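Local coordinates for protein ornithine carbamoyltransferase, anabolic (Campylobacter jejuni subsp. jejuni, PDB 3TPF) that catalyses the reversible transfer of the carbamoyl group from carbamoyl phosphate to L-ornithine, giving L-citrulline and phosphate in the first of three steps from ornithine to arginine, at residues Val20-Ser24 / Leu133-Lys137; Ala57-Leu61 / Val293-Cys298; Met91-Val95 / Leu300-Arg304. All coordinates share one frame; numbering follows the deposited sequence.

Contact 1 (Val20-Ser24 / Leu133-Lys137); sequences VNHAS and LFTIK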
loop_
_atom_site.group_PDB
_atom_site.type_symbol
_atom_site.label_atom_id
_atom_site.label_comp_id
_atom_site.label_asym_id
_atom_site.label_seq_id
_atom_site.Cartn_x
_atom_site.Cartn_y
_atom_site.Cartn_z
ATOM N N VAL B 20 24.713 -13.577 8.828
ATOM C CA VAL B 20 24.990 -12.627 9.883
ATOM C C VAL B 20 26.200 -11.731 9.539
ATOM O O VAL B 20 26.166 -10.527 9.766
ATOM C CB VAL B 20 25.215 -13.335 11.216
ATOM C CG1 VAL B 20 25.886 -12.345 12.135
ATOM C CG2 VAL B 20 23.902 -13.887 11.796
ATOM N N ASN B 21 27.267 -12.304 9.040
ATOM C CA ASN B 21 28.445 -11.466 8.785
ATOM C C ASN B 21 28.189 -10.490 7.687
ATOM O O ASN B 21 28.735 -9.393 7.642
ATOM C CB ASN B 21 29.706 -12.268 8.400
ATOM C CG ASN B 21 30.254 -13.086 9.547
ATOM O OD1 ASN B 21 29.954 -12.865 10.760
ATOM N ND2 ASN B 21 31.116 -14.024 9.181
ATOM N N HIS B 22 27.364 -10.913 6.748
ATOM C CA HIS B 22 27.114 -10.063 5.612
ATOM C C HIS B 22 26.243 -8.884 6.103
ATOM O O HIS B 22 26.502 -7.737 5.738
ATOM C CB HIS B 22 26.417 -10.841 4.500
ATOM C CG HIS B 22 26.345 -10.092 3.203
ATOM N ND1 HIS B 22 27.189 -9.047 2.919
ATOM C CD2 HIS B 22 25.532 -10.217 2.131
ATOM C CE1 HIS B 22 26.898 -8.544 1.736
ATOM N NE2 HIS B 22 25.900 -9.239 1.236
ATOM N N ALA B 23 25.243 -9.225 6.914
ATOM C CA ALA B 23 24.325 -8.244 7.504
ATOM C C ALA B 23 25.165 -7.150 8.138
ATOM O O ALA B 23 24.991 -5.961 7.934
ATOM C CB ALA B 23 23.387 -8.893 8.523
ATOM N N SER B 24 26.154 -7.598 8.845
ATOM C CA SER B 24 26.998 -6.727 9.561
ATOM C C SER B 24 27.777 -5.813 8.619
ATOM O O SER B 24 27.922 -4.637 8.877
ATOM C CB SER B 24 27.951 -7.587 10.378
ATOM O OG SER B 24 28.454 -6.885 11.469
ATOM N N LEU B 133 20.239 -13.348 16.428
ATOM C CA LEU B 133 21.656 -13.765 16.274
ATOM C C LEU B 133 22.573 -12.602 16.004
ATOM O O LEU B 133 23.590 -12.400 16.671
ATOM C CB LEU B 133 21.758 -14.721 15.107
ATOM C CG LEU B 133 22.583 -15.964 15.257
ATOM C CD1 LEU B 133 22.451 -16.572 16.630
ATOM C CD2 LEU B 133 22.021 -16.946 14.249
ATOM N N PHE B 134 22.169 -11.786 15.042
ATOM C CA PHE B 134 22.960 -10.591 14.646
ATOM C C PHE B 134 23.229 -9.782 15.880
ATOM O O PHE B 134 24.332 -9.204 16.071
ATOM C CB PHE B 134 22.132 -9.741 13.677
ATOM C CG PHE B 134 22.796 -8.475 13.239
ATOM C CD1 PHE B 134 23.586 -8.464 12.121
ATOM C CD2 PHE B 134 22.603 -7.306 13.906
ATOM C CE1 PHE B 134 24.242 -7.304 11.715
ATOM C CE2 PHE B 134 23.279 -6.137 13.521
ATOM C CZ PHE B 134 24.082 -6.131 12.414
ATOM N N THR B 135 22.183 -9.721 16.701
ATOM C CA THR B 135 22.184 -8.826 17.863
ATOM C C THR B 135 23.087 -9.333 18.968
ATOM O O THR B 135 23.828 -8.593 19.575
ATOM C CB THR B 135 20.779 -8.593 18.403
ATOM O OG1 THR B 135 19.994 -7.960 17.379
ATOM C CG2 THR B 135 20.891 -7.679 19.572
ATOM N N ILE B 136 23.026 -10.637 19.148
ATOM C CA ILE B 136 23.900 -11.329 20.072
ATOM C C ILE B 136 25.380 -11.098 19.719
ATOM O O ILE B 136 26.207 -10.839 20.576
ATOM C CB ILE B 136 23.623 -12.836 20.075
ATOM C CG1 ILE B 136 22.241 -13.113 20.689
ATOM C CG2 ILE B 136 24.712 -13.540 20.851
ATOM C CD1 ILE B 136 21.772 -14.511 20.445
ATOM N N LYS B 137 25.668 -11.114 18.440
ATOM C CA LYS B 137 27.019 -10.886 17.978
ATOM C C LYS B 137 27.432 -9.438 18.221
ATOM O O LYS B 137 28.546 -9.147 18.620
ATOM C CB LYS B 137 27.116 -11.283 16.510
ATOM C CG LYS B 137 28.473 -11.176 15.862
ATOM C CD LYS B 137 28.577 -12.084 14.610
ATOM C CE LYS B 137 30.023 -12.102 14.011
ATOM N NZ LYS B 137 30.402 -11.038 13.006
#

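Contact 2 (Ala57-Leu61 / Val293-Cys298); sequences AITEL and VKALLC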
loop_
_atom_site.group_PDB
_atom_site.type_symbol
_atom_site.label_atom_id
_atom_site.label_comp_id
_atom_site.label_asym_id
_atom_site.label_seq_id
_atom_site.Cartn_x
_atom_site.Cartn_y
_atom_site.Cartn_z
ATOM N N ALA B 57 14.424 -3.246 3.392
ATOM C CA ALA B 57 15.566 -4.061 2.986
ATOM C C ALA B 57 15.735 -3.955 1.460
ATOM O O ALA B 57 16.781 -3.481 0.939
ATOM C CB ALA B 57 15.409 -5.485 3.432
ATOM N N ILE B 58 14.677 -4.335 0.735
ATOM C CA ILE B 58 14.809 -4.323 -0.712
ATOM C C ILE B 58 15.022 -2.887 -1.250
ATOM O O ILE B 58 15.776 -2.694 -2.220
ATOM C CB ILE B 58 13.611 -4.853 -1.408
ATOM C CG1 ILE B 58 13.868 -5.106 -2.894
ATOM C CG2 ILE B 58 12.449 -3.850 -1.121
ATOM C CD1 ILE B 58 14.563 -6.380 -3.120
ATOM N N THR B 59 14.381 -1.897 -0.605
ATOM C CA THR B 59 14.412 -0.540 -1.111
ATOM C C THR B 59 15.851 -0.040 -1.076
ATOM O O THR B 59 16.364 0.402 -2.062
ATOM C CB THR B 59 13.513 0.371 -0.340
ATOM O OG1 THR B 59 12.174 0.002 -0.637
ATOM C CG2 THR B 59 13.618 1.784 -0.789
ATOM N N GLU B 60 16.477 -0.193 0.078
ATOM C CA GLU B 60 17.816 0.264 0.304
ATOM C C GLU B 60 18.789 -0.468 -0.553
ATOM O O GLU B 60 19.865 0.041 -0.882
ATOM C CB GLU B 60 18.199 0.057 1.749
ATOM C CG GLU B 60 17.494 0.994 2.706
ATOM C CD GLU B 60 17.969 0.856 4.157
ATOM O OE1 GLU B 60 19.034 0.175 4.373
ATOM O OE2 GLU B 60 17.257 1.408 5.069
ATOM N N LEU B 61 18.428 -1.692 -0.887
ATOM C CA LEU B 61 19.268 -2.532 -1.765
ATOM C C LEU B 61 19.111 -2.152 -3.266
ATOM O O LEU B 61 19.694 -2.792 -4.117
ATOM C CB LEU B 61 18.964 -4.053 -1.508
ATOM C CG LEU B 61 19.609 -4.793 -0.280
ATOM C CD1 LEU B 61 19.036 -6.159 0.120
ATOM C CD2 LEU B 61 21.109 -4.864 -0.536
ATOM N N VAL B 293 17.547 -9.332 6.834
ATOM C CA VAL B 293 16.767 -9.514 5.602
ATOM C C VAL B 293 17.582 -9.058 4.343
ATOM O O VAL B 293 17.619 -9.751 3.322
ATOM C CB VAL B 293 15.413 -8.858 5.670
ATOM C CG1 VAL B 293 14.760 -8.850 4.273
ATOM C CG2 VAL B 293 14.549 -9.661 6.749
ATOM N N LYS B 294 18.282 -7.953 4.449
ATOM C CA LYS B 294 19.194 -7.569 3.341
ATOM C C LYS B 294 20.130 -8.662 2.905
ATOM O O LYS B 294 20.183 -9.048 1.728
ATOM C CB LYS B 294 19.974 -6.359 3.706
ATOM C CG LYS B 294 19.204 -5.069 3.496
ATOM C CD LYS B 294 19.858 -3.953 4.259
ATOM C CE LYS B 294 20.056 -2.646 3.435
ATOM N NZ LYS B 294 20.942 -1.682 4.126
ATOM N N ALA B 295 20.824 -9.238 3.874
ATOM C CA ALA B 295 21.796 -10.321 3.591
ATOM C C ALA B 295 21.056 -11.457 2.908
ATOM O O ALA B 295 21.517 -12.052 1.909
ATOM C CB ALA B 295 22.478 -10.831 4.866
ATOM N N LEU B 296 19.931 -11.799 3.492
ATOM C CA LEU B 296 19.174 -12.963 3.043
ATOM C C LEU B 296 18.777 -12.796 1.589
ATOM O O LEU B 296 18.918 -13.673 0.785
ATOM C CB LEU B 296 17.884 -13.084 3.915
ATOM C CG LEU B 296 16.957 -14.206 3.704
ATOM C CD1 LEU B 296 17.670 -15.540 3.743
ATOM C CD2 LEU B 296 15.965 -14.136 4.860
ATOM N N LEU B 297 18.206 -11.648 1.297
ATOM C CA LEU B 297 17.826 -11.349 -0.069
ATOM C C LEU B 297 19.090 -11.360 -0.994
ATOM O O LEU B 297 18.995 -11.969 -2.086
ATOM C CB LEU B 297 17.176 -9.998 -0.197
ATOM C CG LEU B 297 15.839 -9.695 0.421
ATOM C CD1 LEU B 297 15.657 -8.155 0.227
ATOM C CD2 LEU B 297 14.694 -10.540 -0.133
ATOM N N CYS B 298 20.239 -10.831 -0.589
ATOM C CA CYS B 298 21.386 -10.959 -1.513
ATOM C C CYS B 298 21.713 -12.422 -1.747
ATOM O O CYS B 298 22.193 -12.834 -2.832
ATOM C CB CYS B 298 22.651 -10.182 -1.058
ATOM S SG CYS B 298 22.332 -8.392 -0.855
HETATM O O HOH W 1 22.088 -1.037 1.517
#

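Contact 3 (Met91-Val95 / Leu300-Arg304); sequences MVDFV and LDNQR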
loop_
_atom_site.group_PDB
_atom_site.type_symbol
_atom_site.label_atom_id
_atom_site.label_comp_id
_atom_site.label_asym_id
_atom_site.label_seq_id
_atom_site.Cartn_x
_atom_site.Cartn_y
_atom_site.Cartn_z
HETATM N N MSE B 91 6.560 -13.118 -11.830
HETATM C CA MSE B 91 6.740 -11.700 -12.203
HETATM C C MSE B 91 7.698 -10.951 -11.340
HETATM O O MSE B 91 8.169 -9.882 -11.747
HETATM C CB MSE B 91 5.413 -11.024 -12.112
HETATM C CG MSE B 91 4.509 -11.746 -13.086
HETATM SE SE MSE B 91 2.720 -10.920 -13.156
HETATM C CE MSE B 91 3.205 -9.367 -14.294
ATOM N N VAL B 92 7.974 -11.476 -10.146
ATOM C CA VAL B 92 8.851 -10.776 -9.213
ATOM C C VAL B 92 10.097 -11.583 -8.994
ATOM O O VAL B 92 10.134 -12.749 -9.301
ATOM C CB VAL B 92 8.195 -10.497 -7.870
ATOM C CG1 VAL B 92 6.973 -9.622 -8.081
ATOM C CG2 VAL B 92 7.962 -11.784 -7.110
ATOM N N ASP B 93 11.098 -10.950 -8.430
ATOM C CA ASP B 93 12.337 -11.647 -8.075
ATOM C C ASP B 93 12.290 -12.408 -6.780
ATOM O O ASP B 93 13.011 -13.372 -6.649
ATOM C CB ASP B 93 13.503 -10.665 -8.098
ATOM C CG ASP B 93 13.592 -9.995 -9.438
ATOM O OD1 ASP B 93 13.756 -10.748 -10.423
ATOM O OD2 ASP B 93 13.343 -8.773 -9.577
ATOM N N PHE B 94 11.528 -11.952 -5.803
ATOM C CA PHE B 94 11.435 -12.630 -4.549
ATOM C C PHE B 94 10.045 -12.603 -4.037
ATOM O O PHE B 94 9.341 -11.647 -4.327
ATOM C CB PHE B 94 12.264 -11.957 -3.452
ATOM C CG PHE B 94 13.639 -11.675 -3.812
ATOM C CD1 PHE B 94 13.981 -10.492 -4.363
ATOM C CD2 PHE B 94 14.623 -12.600 -3.628
ATOM C CE1 PHE B 94 15.274 -10.216 -4.751
ATOM C CE2 PHE B 94 15.960 -12.336 -4.017
ATOM C CZ PHE B 94 16.260 -11.159 -4.571
ATOM N N VAL B 95 9.645 -13.551 -3.204
ATOM C CA VAL B 95 8.318 -13.443 -2.632
ATOM C C VAL B 95 8.391 -13.670 -1.152
ATOM O O VAL B 95 8.786 -14.770 -0.778
ATOM C CB VAL B 95 7.362 -14.487 -3.193
ATOM C CG1 VAL B 95 6.083 -14.548 -2.324
ATOM C CG2 VAL B 95 7.078 -14.213 -4.653
ATOM N N LEU B 300 19.823 -15.231 -1.457
ATOM C CA LEU B 300 18.879 -15.931 -2.322
ATOM C C LEU B 300 19.029 -15.474 -3.796
ATOM O O LEU B 300 18.728 -16.241 -4.709
ATOM C CB LEU B 300 17.421 -15.732 -1.910
ATOM C CG LEU B 300 16.954 -16.298 -0.569
ATOM C CD1 LEU B 300 15.632 -15.664 -0.172
ATOM C CD2 LEU B 300 16.966 -17.817 -0.454
ATOM N N ASP B 301 19.497 -14.258 -4.034
ATOM C CA ASP B 301 19.675 -13.789 -5.420
ATOM C C ASP B 301 20.749 -14.600 -6.111
ATOM O O ASP B 301 20.669 -14.863 -7.299
ATOM C CB ASP B 301 20.047 -12.326 -5.437
ATOM C CG ASP B 301 20.075 -11.751 -6.828
ATOM O OD1 ASP B 301 19.002 -11.802 -7.489
ATOM O OD2 ASP B 301 21.132 -11.208 -7.259
ATOM N N ASN B 302 21.775 -14.961 -5.356
ATOM C CA ASN B 302 22.937 -15.759 -5.877
ATOM C C ASN B 302 22.712 -17.268 -5.991
ATOM O O ASN B 302 23.520 -17.954 -6.568
ATOM C CB ASN B 302 24.206 -15.549 -5.015
ATOM C CG ASN B 302 24.762 -14.137 -5.097
ATOM O OD1 ASN B 302 25.810 -13.921 -5.683
ATOM N ND2 ASN B 302 24.098 -13.188 -4.466
ATOM N N GLN B 303 21.666 -17.762 -5.358
ATOM C CA GLN B 303 21.305 -19.201 -5.314
ATOM C C GLN B 303 19.960 -19.394 -6.032
ATOM O O GLN B 303 18.908 -19.636 -5.399
ATOM C CB GLN B 303 21.238 -19.766 -3.857
ATOM C CG GLN B 303 22.593 -20.090 -3.193
ATOM N N ARG B 304 20.036 -19.189 -7.347
ATOM C CA ARG B 304 18.936 -19.459 -8.324
ATOM C C ARG B 304 19.076 -20.642 -9.322
ATOM O O ARG B 304 18.390 -20.661 -10.344
ATOM C CB ARG B 304 18.657 -18.187 -9.150
ATOM C CG ARG B 304 17.938 -17.080 -8.406
ATOM C CD ARG B 304 17.667 -15.876 -9.297
ATOM N NE ARG B 304 17.439 -14.675 -8.504
ATOM C CZ ARG B 304 16.242 -14.211 -8.111
ATOM N NH1 ARG B 304 15.102 -14.831 -8.423
ATOM N NH2 ARG B 304 16.183 -13.103 -7.383
#

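Contact 1 (Val20-Ser24 / Leu133-Lys137)
Three first torsions set up the meeting of Val20 with Lys137 and of Ala23 with Phe134: CG1 of Val20, the branch that meets the lysine, CG of Phe134 and CG of Lys137 (chi1 -177°) all stand opposite their backbone N. The result is a helix-helix crossing in the carbamoyl-phosphate-binding half of the carbamoyltransferase fold, where helix 13-28 passes helix 126-138 and the axes of the two short segments approach to 10.0 Å at an angle of -68°. Val20 points its two methyls at two different partners. CG1 lies 3.7 Å from Lys137 CD, touching the aliphatic part of the lysine, while CG2 meets Leu133 CB. Phe134 reaches along the side of the other helix: Ser24 N lies 3.5 Å from Phe134 CE1, at the ring edge and in its plane, and Ala23 CB approaches Phe134 CD1 obliquely at 3.6 Å. Helix 279-302 also packs here, its Val292 touching both Ala23 and Phe134, and Leu133 packs on helix 157-169, Trp162 among its partners. Phe134 also packs on Asn288, one residue from Arg289, a predicted carbamoyl phosphate-binding residue. On the more exposed side the Lys137 chain stays nearly straight until its last torsion, where it bends and delivers the ammonium to Asn21. Lys137 NZ donates to Asn21 OD1 at 2.9 Å, tilted 35° from the plane of the amide carbonyl.

Contact 2 (Ala57-Leu61 / Val293-Cys298)
Leu297 CD1 lies among three apolar side chains of the opposing segment, 3.9 Å from Leu61 CD1 and the same from Ile58 CD1, with Ala57 CB a little farther off. Here the end of helix 48-60, in the carbamoyl-phosphate-binding half, packs against the long helix 279-302, which comes back from the other half of the sequence. Ala57 brings the two backbones close, its CA being 5.1 Å from Lys294 CA, and its methyl CB meets Val293 CG1 at 3.5 Å. Leu61, just past the last helical turn, spreads its two methyls over one turn of the neighbouring helix: CD1 lies against Lys294, while CD2 reaches Cys298 SG at 3.7 Å. Helix 13-28 adds Leu26 against Lys294, and Leu33 covers Leu61 and Cys298. Farther out, the aliphatic carbons of Lys294 run past Ala57 and Leu61 before the chain bends at chi3 (133°) and runs roughly perpendicular to the extended Glu60 chain. Lys294 NZ then donates to Glu60 OE1 at 2.7 Å, a salt bridge that meets the oxygen nearly end-on to its C-O bond. A water accepts a second bond from Lys294 NZ at 2.9 Å and donates only weakly to Glu60 O. The lysine thus plays two parts, its methylenes belonging to the apolar layer and its ammonium to the polar edge, where carboxylate and water probably offset the cost of holding a charge on a largely buried residue.

Contact 3 (Met91-Val95 / Leu300-Arg304)
The backbone oxygen of Asp93 is gripped by both terminal nitrogens of Arg304, at 3.1 Å from Asp93 O to Arg304 NH1 and 3.3 Å to Arg304 NH2. The two bonds are unlike: NH1 lies in the carbonyl plane on a lone pair, whereas NH2 stands above that plane, although the oxygen itself remains close to the plane of the guanidinium. The same flat group is also held from its own segment, for Arg304 NH2 donates to Asp301 OD1 at 3.1 Å in a salt bridge that uses the anti lone pair of the carboxylate, and NE adds weak bonds to Asp301. Because Asp93 O and Asp301 OD1 both lie at the guanidinium edge, they would tend to limit its rotation, though the arginine is poorly ordered and the details of these bonds are less certain. Arg304 NH2 also sits over one face of Phe94, 3.4 Å from Phe94 CZ. This is an off-centre cation-pi contact, with Arg304 CZ 5.0 Å from the ring centroid and the two planes 55° apart. Along the ring edge come Asp301 N and Leu300 CB, the latter 4.3 Å from Phe94 CE2. Asp301 OD1 has a second partner in a salt bridge with Lys37, and the Asp93 carboxylate is engaged elsewhere, OD2 accepting from Thr38 N. The contact thereby ties the C-terminal end of helix 279-302 to the start of strand 94-98 in the parallel four-stranded sheet, where Phe94 pairs through its backbone with the adjoining strand 38-43 and packs on Leu39.

Overall arrangement
Contacts 2 and 3 illustrate how one long C-terminal helix can bind two halves of a sequence together. Helix 279-302 supplies a segment to contact 2 and the start of the one in contact 3. Contact 1 lies within the N-terminal half, with the same helix packed beside it, Ala295 touching His22 and Ala23. The centre of contact 2 is about 14 Å from that of contact 1 and about 11 Å from that of contact 3; the outer two are about 22 Å apart. The first segments follow one another as 20-24, 57-61 and 91-95, their partners as 133-137, 293-298 and 300-304, so every pair of contacts interlaces. The chain's end is thus folded back onto the N-terminal, carbamoyl-phosphate-binding domain.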